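Local coordinates for ancylostoma secreted protein 1 (Necator americanus, PDB 3NT8), which is a secreted two-CAP-domain protein probably associated with the transition of infective hookworm larvae to parasitism, at residues Y154-K159 with S202-S207; F43-R48 with D211-K216; N246-S251 with G255-A260. All blocks are in the same frame, centred on the assembly; numbering follows the deposited sequence.

Interaction 1 (Y154-K159 with S202-S207); sequences YSETTK and STYKNS
Tyr204 and Thr203 meet Glu156 and Thr158 in a small, partly buried contact between a loop of the first CAP domain and the disulfide-rich segment that follows strand 190-191. Segment 154-159 joins helix 147-153 to strand 159-167. It begins with a type I beta turn from Tyr154 to Thr157, closed by the bond from Thr157 N to Tyr154 O. Segment 202-207 leads into strand 208-210, and its own type II turn runs from Tyr204 to Ser207.

The phenol of Tyr204 reaches across with its hydroxyl leading. Its OH lies 3.2 Å from Glu156 O, within hydrogen-bonding range. That carbonyl oxygen sits at the edge of the ring, in its plane. The Thr158 side chain points against the oncoming tyrosine, and its methyl CG2 meets the ring obliquely, 3.8 Å from Tyr204 CE2.

Thr203 works next to the tyrosine. Its CG2 stands anti to its backbone N and lies over one face of the Tyr204 ring, toward the rim. The same methyl touches Glu156 CG at 3.9 Å. Glu156 runs extended beyond CG (chi2 -172°) and crosses Thr203 at about a right angle. CG comes nearest the methyl, with the carboxylate carbon and OE2 only slightly farther.

Other residues hold the tyrosine as well. Tyr70 meets its ring edge-to-face, and Lys216 makes a cation-pi contact with it. On the other loop, Asn178 ND2 donates to Thr158 OG1.

Two waters fill in the polar links. One is 2.6 Å from Thr203 OG1 and makes a weak bond to Ser155 OG. The other bridges the two loops beside the phenol: it is 2.9 Å from Tyr204 OH and 3.0 Å from Thr158 OG1.

Interaction 2 (F43-R48 with D211-K216); sequences FHNNAR and DGLCTK
A short beta hairpin, strands 208-210 and 213-215, docks on helix 34-52 of the first CAP domain through Leu213, which meets Asn45 and Arg48. The contact is small and buried. It is van der Waals packing of one leucine, mostly on the helix backbone, and no hydrogen bond crosses between the two segments.

Leu213 is the first residue of the second strand of the hairpin. It follows a tight turn in which Asp211 and Gly212 both have positive phi. Its side chain sets out toward the helix. CG stands anti to the carbonyl carbon (chi1 -69°), and this carries the forked end of the side chain onto the helix surface.

The two methyl groups divide the work. CD1 rests on the backbone at Asn45, 3.5 Å from Asn45 O and 4.2 Å from Asn45 CB. CD2 reaches the backbone of Arg48, 4.0 Å from Arg48 C, and also touches Arg48 CB at 4.2 Å. The two helix residues are three positions apart, so the leucine spans nearly one turn. It packs on carbonyl groups and CB atoms and not on the polar ends of the two side chains.

Those polar ends are used by other parts of the domain. Asn45 OD1 accepts a hydrogen bond from Leu72 N, and Arg48 NH1 donates to Met152 O. The hairpin has further ties: Cys214 is in a disulfide with Cys201, and Asp211 forms a salt bridge with Lys53.

The loop around Met69 and Lys71 lies alongside. Both Arg48 and Leu213 touch Met69, and Cys214 makes backbone hydrogen bonds to Met69 and Lys71. Helix 34-52 therefore has the hairpin and this loop on one flank, while Phe43, His44 and Ala47 pack on helix 119-127, and Phe43 and His44 also touch helix 147-153.

Interaction 3 (N246-S251 with G255-A260); sequences NEFRSS and GLEPDA
Glu257 folds back on Ser251 and Phe248, near the end of helix 235-253. Its CB points toward the helix. The chain then bends at chi2 (-73°), which turns the carboxylate back to the last turns of the helix. CG lies 3.6 Å from Ser251 OG and also touches Ser251 CB. CD is just as close to the hydroxyl. OE2 accepts a hydrogen bond of 2.8 Å from Ser251 OG, through the lone pair directed away from OE1, and also lies 3.2 Å from Ser251 CB. OE2 sits at the edge of the Phe248 ring, 4.1 Å from Phe248 CD1, with the ring and carboxylate planes 80° apart. OE1 has its own partner, Trp330 NE1, so both carboxylate oxygens are held.

Leu256 covers the serine from another direction: its CB is 3.4 Å from Ser251 OG. The backbone is tied at the same place, where Leu256 N donates to Ser251 O over 3.0 Å. This bond and that from Gly255 N to Val252 O, with Gly255 at positive phi as the C-prime residue, make a Schellman motif, which ends helix 235-253 of the second CAP domain.

In the fold
Interactions 1 and 2 belong together. Interaction 1 is nested in the loop closed by interaction 2, their centres are 11 Å apart, and they touch: Arg48 NH2 probably bonds to Tyr154 O, and Ser207 packs against Thr215. Both join the disulfide-rich region around residues 202-216 to the first CAP domain. Interaction 2 is buried and made by a leucine. Interaction 1 is only partly buried and uses a phenol, methyls and waters. Interaction 3 lies at the surface of the second CAP domain, about 8 Å from interaction 1 and about 17 Å from interaction 2 between nearest atoms, touching neither. It is local in sequence and rests on direct hydrogen bonds at a helix end.

Interaction 1 (Y154-K159 with S202-S207)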
loop_
_atom_site.group_PDB
_atom_site.type_symbol
_atom_site.label_atom_id
_atom_site.label_comp_id
_atom_site.label_asym_id
_atom_site.label_seq_id
_atom_site.Cartn_x
_atom_site.Cartn_y
_atom_site.Cartn_z
ATOM N N TYR A 154 2.222 -3.302 10.749
ATOM C CA TYR A 154 2.453 -2.967 9.359
ATOM C C TYR A 154 3.692 -2.138 9.121
ATOM O O TYR A 154 3.788 -1.016 9.570
ATOM C CB TYR A 154 1.210 -2.282 8.742
ATOM C CG TYR A 154 1.286 -2.148 7.234
ATOM C CD1 TYR A 154 1.365 -3.287 6.421
ATOM C CD2 TYR A 154 1.293 -0.894 6.626
ATOM C CE1 TYR A 154 1.451 -3.167 5.000
ATOM C CE2 TYR A 154 1.348 -0.775 5.270
ATOM C CZ TYR A 154 1.449 -1.905 4.458
ATOM O OH TYR A 154 1.505 -1.712 3.103
ATOM N N SER A 155 4.613 -2.659 8.346
ATOM C CA SER A 155 5.971 -2.103 8.285
ATOM C C SER A 155 6.069 -0.679 7.757
ATOM O O SER A 155 6.921 0.044 8.248
ATOM C CB SER A 155 6.864 -3.058 7.530
ATOM O OG SER A 155 6.528 -3.156 6.166
ATOM N N GLU A 156 5.213 -0.250 6.810
ATOM C CA GLU A 156 5.329 1.076 6.228
ATOM C C GLU A 156 4.686 2.140 7.074
ATOM O O GLU A 156 4.859 3.326 6.802
ATOM C CB GLU A 156 4.688 1.160 4.810
ATOM C CG GLU A 156 5.210 0.201 3.844
ATOM C CD GLU A 156 4.683 0.460 2.434
ATOM O OE1 GLU A 156 4.680 -0.549 1.720
ATOM O OE2 GLU A 156 4.244 1.611 2.076
ATOM N N THR A 157 3.917 1.739 8.072
ATOM C CA THR A 157 3.332 2.733 9.023
ATOM C C THR A 157 4.433 3.467 9.764
ATOM O O THR A 157 5.387 2.863 10.202
ATOM C CB THR A 157 2.394 2.039 10.023
ATOM O OG1 THR A 157 1.379 1.377 9.253
ATOM C CG2 THR A 157 1.714 3.015 10.937
ATOM N N THR A 158 4.288 4.771 9.898
ATOM C CA THR A 158 5.242 5.599 10.605
ATOM C C THR A 158 4.585 6.429 11.738
ATOM O O THR A 158 5.286 6.926 12.633
ATOM C CB THR A 158 5.878 6.600 9.616
ATOM O OG1 THR A 158 4.834 7.352 8.980
ATOM C CG2 THR A 158 6.723 5.848 8.540
ATOM N N LYS A 159 3.260 6.625 11.684
ATOM C CA LYS A 159 2.608 7.506 12.683
ATOM C C LYS A 159 1.504 6.815 13.486
ATOM O O LYS A 159 0.739 5.995 12.950
ATOM C CB LYS A 159 2.056 8.771 12.043
ATOM C CG LYS A 159 3.092 9.851 11.718
ATOM C CD LYS A 159 2.497 11.268 11.474
ATOM C CE LYS A 159 1.928 11.506 10.090
ATOM N NZ LYS A 159 2.966 11.649 9.011
ATOM N N SER A 202 14.505 1.058 2.699
ATOM C CA SER A 202 14.225 1.322 1.289
ATOM C C SER A 202 12.892 2.007 1.067
ATOM O O SER A 202 12.694 2.662 0.035
ATOM C CB SER A 202 14.358 0.028 0.444
ATOM O OG SER A 202 13.281 -0.888 0.702
ATOM N N THR A 203 12.000 1.930 2.055
ATOM C CA THR A 203 10.685 2.515 1.958
ATOM C C THR A 203 10.705 4.050 1.827
ATOM O O THR A 203 10.093 4.608 0.913
ATOM C CB THR A 203 9.797 2.092 3.138
ATOM O OG1 THR A 203 9.975 0.685 3.361
ATOM C CG2 THR A 203 8.306 2.369 2.775
ATOM N N TYR A 204 11.434 4.718 2.715
ATOM C CA TYR A 204 11.565 6.161 2.603
ATOM C C TYR A 204 13.016 6.593 2.499
ATOM O O TYR A 204 13.863 6.113 3.223
ATOM C CB TYR A 204 10.858 6.896 3.756
ATOM C CG TYR A 204 9.423 6.474 3.941
ATOM C CD1 TYR A 204 8.415 7.066 3.196
ATOM C CD2 TYR A 204 9.068 5.469 4.847
ATOM C CE1 TYR A 204 7.090 6.680 3.339
ATOM C CE2 TYR A 204 7.728 5.069 4.997
ATOM C CZ TYR A 204 6.749 5.676 4.230
ATOM O OH TYR A 204 5.416 5.300 4.342
ATOM N N LYS A 205 13.285 7.524 1.596
ATOM C CA LYS A 205 14.650 8.007 1.378
ATOM C C LYS A 205 15.104 8.753 2.600
ATOM O O LYS A 205 14.307 9.457 3.246
ATOM C CB LYS A 205 14.735 8.969 0.168
ATOM C CG LYS A 205 14.367 8.374 -1.186
ATOM C CD LYS A 205 15.509 7.620 -1.860
ATOM C CE LYS A 205 14.966 6.859 -3.110
ATOM N NZ LYS A 205 15.790 5.667 -3.548
ATOM N N ASN A 206 16.398 8.631 2.892
ATOM C CA ASN A 206 17.022 9.319 4.004
ATOM C C ASN A 206 16.433 8.946 5.347
ATOM O O ASN A 206 16.354 9.745 6.244
ATOM C CB ASN A 206 17.120 10.828 3.730
ATOM C CG ASN A 206 18.033 11.121 2.487
ATOM O OD1 ASN A 206 19.036 10.405 2.226
ATOM N ND2 ASN A 206 17.682 12.146 1.732
ATOM N N SER A 207 16.076 7.678 5.463
ATOM C CA SER A 207 15.735 7.108 6.748
ATOM C C SER A 207 16.965 6.811 7.621
ATOM O O SER A 207 18.083 6.666 7.126
ATOM C CB SER A 207 14.875 5.864 6.535
ATOM O OG SER A 207 13.797 6.198 5.666
HETATM O O HOH W 1 8.254 -0.507 4.938
HETATM O O HOH W 2 4.589 7.565 5.978
#

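Interaction 2 (F43-R48 with D211-K216)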
loop_
_atom_site.group_PDB
_atom_site.type_symbol
_atom_site.label_atom_id
_atom_site.label_comp_id
_atom_site.label_asym_id
_atom_site.label_seq_id
_atom_site.Cartn_x
_atom_site.Cartn_y
_atom_site.Cartn_z
ATOM N N PHE A 43 4.688 0.106 23.601
ATOM C CA PHE A 43 4.177 -1.248 23.356
ATOM C C PHE A 43 4.251 -1.530 21.823
ATOM O O PHE A 43 4.617 -2.635 21.376
ATOM C CB PHE A 43 2.757 -1.415 23.927
ATOM C CG PHE A 43 2.266 -2.855 23.936
ATOM C CD1 PHE A 43 2.155 -3.564 25.155
ATOM C CD2 PHE A 43 1.900 -3.501 22.754
ATOM C CE1 PHE A 43 1.723 -4.874 25.160
ATOM C CE2 PHE A 43 1.463 -4.830 22.773
ATOM C CZ PHE A 43 1.350 -5.502 23.984
ATOM N N HIS A 44 3.931 -0.536 21.018
ATOM C CA HIS A 44 3.913 -0.789 19.590
ATOM C C HIS A 44 5.340 -1.000 19.076
ATOM O O HIS A 44 5.568 -1.916 18.313
ATOM C CB HIS A 44 3.237 0.320 18.792
ATOM C CG HIS A 44 1.730 0.262 18.763
ATOM N ND1 HIS A 44 0.933 0.757 19.777
ATOM C CD2 HIS A 44 0.870 -0.158 17.794
ATOM C CE1 HIS A 44 -0.343 0.598 19.453
ATOM N NE2 HIS A 44 -0.408 0.055 18.251
ATOM N N ASN A 45 6.280 -0.118 19.467
ATOM C CA ASN A 45 7.666 -0.206 18.978
ATOM C C ASN A 45 8.473 -1.372 19.504
ATOM O O ASN A 45 9.368 -1.861 18.823
ATOM C CB ASN A 45 8.411 1.074 19.282
ATOM C CG ASN A 45 7.917 2.188 18.461
ATOM O OD1 ASN A 45 7.579 1.986 17.292
ATOM N ND2 ASN A 45 7.838 3.384 19.053
ATOM N N ASN A 46 8.198 -1.777 20.730
ATOM C CA ASN A 46 8.850 -2.944 21.277
ATOM C C ASN A 46 8.410 -4.205 20.542
ATOM O O ASN A 46 9.236 -5.105 20.317
ATOM C CB ASN A 46 8.575 -3.099 22.792
ATOM C CG ASN A 46 9.218 -1.978 23.586
ATOM O OD1 ASN A 46 10.250 -1.478 23.175
ATOM N ND2 ASN A 46 8.616 -1.576 24.697
ATOM N N ALA A 47 7.117 -4.297 20.250
ATOM C CA ALA A 47 6.561 -5.426 19.537
ATOM C C ALA A 47 6.984 -5.397 18.074
ATOM O O ALA A 47 7.292 -6.454 17.498
ATOM C CB ALA A 47 4.974 -5.490 19.653
ATOM N N ARG A 48 7.044 -4.213 17.491
ATOM C CA ARG A 48 7.568 -4.141 16.097
ATOM C C ARG A 48 9.050 -4.590 15.953
ATOM O O ARG A 48 9.429 -5.191 14.922
ATOM C CB ARG A 48 7.323 -2.759 15.464
ATOM C CG ARG A 48 5.828 -2.435 15.273
ATOM C CD ARG A 48 5.462 -0.928 15.059
ATOM N NE ARG A 48 5.928 -0.483 13.763
ATOM C CZ ARG A 48 5.235 -0.578 12.627
ATOM N NH1 ARG A 48 3.947 -1.018 12.635
ATOM N NH2 ARG A 48 5.816 -0.178 11.514
ATOM N N ASP A 211 18.484 0.293 16.126
ATOM C CA ASP A 211 18.392 -1.099 16.625
ATOM C C ASP A 211 17.299 -1.898 15.873
ATOM O O ASP A 211 16.332 -2.381 16.467
ATOM C CB ASP A 211 18.269 -1.134 18.186
ATOM C CG ASP A 211 18.310 -2.557 18.756
ATOM O OD1 ASP A 211 19.015 -3.441 18.193
ATOM O OD2 ASP A 211 17.644 -2.814 19.791
ATOM N N GLY A 212 17.462 -2.026 14.556
ATOM C CA GLY A 212 16.541 -2.832 13.721
ATOM C C GLY A 212 15.250 -2.147 13.259
ATOM O O GLY A 212 14.474 -2.724 12.491
ATOM N N LEU A 213 15.012 -0.925 13.729
ATOM C CA LEU A 213 13.822 -0.191 13.311
ATOM C C LEU A 213 14.245 0.967 12.457
ATOM O O LEU A 213 15.129 1.752 12.846
ATOM C CB LEU A 213 12.939 0.312 14.502
ATOM C CG LEU A 213 12.178 -0.736 15.356
ATOM C CD1 LEU A 213 11.436 -0.099 16.550
ATOM C CD2 LEU A 213 11.244 -1.559 14.492
ATOM N N CYS A 214 13.641 1.057 11.275
ATOM C CA CYS A 214 13.862 2.219 10.425
ATOM C C CYS A 214 13.200 3.451 10.986
ATOM O O CYS A 214 12.180 3.339 11.627
ATOM C CB CYS A 214 13.385 1.935 8.988
ATOM S SG CYS A 214 14.386 0.650 8.225
ATOM N N THR A 215 13.767 4.628 10.742
ATOM C CA THR A 215 13.202 5.857 11.259
ATOM C C THR A 215 13.003 6.886 10.125
ATOM O O THR A 215 13.935 7.244 9.471
ATOM C CB THR A 215 14.034 6.498 12.418
ATOM O OG1 THR A 215 15.309 6.920 11.939
ATOM C CG2 THR A 215 14.198 5.497 13.600
ATOM N N LYS A 216 11.764 7.321 9.919
ATOM C CA LYS A 216 11.416 8.173 8.829
ATOM C C LYS A 216 11.868 9.586 9.159
ATOM O O LYS A 216 11.655 10.067 10.252
ATOM C CB LYS A 216 9.886 8.072 8.573
ATOM C CG LYS A 216 9.219 9.185 7.733
ATOM C CD LYS A 216 9.404 8.954 6.264
ATOM C CE LYS A 216 8.941 10.148 5.425
ATOM N NZ LYS A 216 7.469 10.308 5.599
#

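Interaction 3 (N246-S251 with G255-A260)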
loop_
_atom_site.group_PDB
_atom_site.type_symbol
_atom_site.label_atom_id
_atom_site.label_comp_id
_atom_site.label_asym_id
_atom_site.label_seq_id
_atom_site.Cartn_x
_atom_site.Cartn_y
_atom_site.Cartn_z
ATOM N N ASN A 246 7.434 0.671 -14.127
ATOM C CA ASN A 246 8.640 0.261 -14.821
ATOM C C ASN A 246 9.404 -0.852 -14.190
ATOM O O ASN A 246 9.948 -1.656 -14.915
ATOM C CB ASN A 246 9.562 1.446 -15.138
ATOM C CG ASN A 246 9.163 2.150 -16.445
ATOM O OD1 ASN A 246 8.815 1.476 -17.380
ATOM N ND2 ASN A 246 9.224 3.501 -16.503
ATOM N N GLU A 247 9.446 -0.872 -12.849
ATOM C CA GLU A 247 10.123 -1.884 -12.140
ATOM C C GLU A 247 9.439 -3.254 -12.273
ATOM O O GLU A 247 10.099 -4.285 -12.301
ATOM C CB GLU A 247 10.251 -1.492 -10.672
ATOM C CG GLU A 247 11.284 -0.432 -10.455
ATOM C CD GLU A 247 11.698 -0.258 -9.009
ATOM O OE1 GLU A 247 11.118 -0.899 -8.096
ATOM O OE2 GLU A 247 12.629 0.537 -8.786
ATOM N N PHE A 248 8.114 -3.242 -12.329
ATOM C CA PHE A 248 7.370 -4.432 -12.605
ATOM C C PHE A 248 7.547 -4.883 -14.066
ATOM O O PHE A 248 7.721 -6.086 -14.324
ATOM C CB PHE A 248 5.903 -4.222 -12.273
ATOM C CG PHE A 248 5.525 -4.393 -10.806
ATOM C CD1 PHE A 248 6.026 -5.443 -10.050
ATOM C CD2 PHE A 248 4.534 -3.561 -10.228
ATOM C CE1 PHE A 248 5.638 -5.681 -8.679
ATOM C CE2 PHE A 248 4.139 -3.778 -8.857
ATOM C CZ PHE A 248 4.700 -4.885 -8.103
ATOM N N ARG A 249 7.530 -3.951 -15.014
ATOM C CA ARG A 249 7.768 -4.325 -16.409
ATOM C C ARG A 249 9.203 -4.855 -16.600
ATOM O O ARG A 249 9.432 -5.735 -17.439
ATOM C CB ARG A 249 7.565 -3.121 -17.308
ATOM C CG ARG A 249 6.108 -2.806 -17.529
ATOM C CD ARG A 249 5.881 -1.439 -18.098
ATOM N NE ARG A 249 6.148 -1.414 -19.521
ATOM C CZ ARG A 249 5.263 -1.742 -20.448
ATOM N NH1 ARG A 249 4.015 -2.138 -20.095
ATOM N NH2 ARG A 249 5.606 -1.713 -21.721
ATOM N N SER A 250 10.164 -4.277 -15.860
ATOM C CA SER A 250 11.542 -4.774 -15.911
ATOM C C SER A 250 11.647 -6.214 -15.400
ATOM O O SER A 250 12.288 -7.091 -16.032
ATOM C CB SER A 250 12.486 -3.864 -15.126
ATOM O OG SER A 250 13.793 -4.407 -15.121
ATOM N N SER A 251 11.012 -6.445 -14.246
ATOM C CA SER A 251 10.967 -7.733 -13.645
ATOM C C SER A 251 10.323 -8.771 -14.533
ATOM O O SER A 251 10.858 -9.879 -14.670
ATOM C CB SER A 251 10.293 -7.698 -12.301
ATOM O OG SER A 251 10.527 -8.960 -11.680
ATOM N N GLY A 255 11.861 -12.456 -16.820
ATOM C CA GLY A 255 11.402 -13.802 -16.426
ATOM C C GLY A 255 11.333 -13.977 -14.938
ATOM O O GLY A 255 11.564 -15.090 -14.430
ATOM N N LEU A 256 11.127 -12.869 -14.208
ATOM C CA LEU A 256 11.239 -12.987 -12.742
ATOM C C LEU A 256 9.912 -13.017 -12.000
ATOM O O LEU A 256 9.896 -13.323 -10.805
ATOM C CB LEU A 256 12.194 -11.923 -12.176
ATOM C CG LEU A 256 13.613 -12.053 -12.730
ATOM C CD1 LEU A 256 14.363 -10.786 -12.228
ATOM C CD2 LEU A 256 14.401 -13.318 -12.304
ATOM N N GLU A 257 8.795 -12.760 -12.707
ATOM C CA GLU A 257 7.519 -12.556 -12.030
ATOM C C GLU A 257 6.752 -13.913 -11.918
ATOM O O GLU A 257 6.544 -14.576 -12.908
ATOM C CB GLU A 257 6.680 -11.435 -12.657
ATOM C CG GLU A 257 7.202 -10.033 -12.463
ATOM C CD GLU A 257 7.019 -9.546 -11.060
ATOM O OE1 GLU A 257 5.948 -9.762 -10.478
ATOM O OE2 GLU A 257 7.989 -8.982 -10.536
ATOM N N PRO A 258 6.301 -14.313 -10.715
ATOM C CA PRO A 258 5.548 -15.576 -10.607
ATOM C C PRO A 258 4.159 -15.572 -11.246
ATOM O O PRO A 258 3.468 -14.552 -11.249
ATOM C CB PRO A 258 5.467 -15.810 -9.108
ATOM C CG PRO A 258 5.841 -14.524 -8.485
ATOM C CD PRO A 258 6.681 -13.780 -9.411
ATOM N N ASP A 259 3.757 -16.705 -11.819
ATOM C CA ASP A 259 2.492 -16.808 -12.497
ATOM C C ASP A 259 1.698 -17.880 -11.784
ATOM O O ASP A 259 2.205 -19.009 -11.587
ATOM C CB ASP A 259 2.719 -17.180 -13.944
ATOM C CG ASP A 259 1.424 -17.113 -14.810
ATOM O OD1 ASP A 259 0.336 -17.309 -14.258
ATOM O OD2 ASP A 259 1.488 -16.871 -16.041
ATOM N N ALA A 260 0.458 -17.569 -11.394
ATOM C CA ALA A 260 -0.394 -18.576 -10.715
ATOM C C ALA A 260 -0.703 -19.781 -11.608
ATOM O O ALA A 260 -1.162 -20.809 -11.113
ATOM C CB ALA A 260 -1.704 -17.978 -10.227
#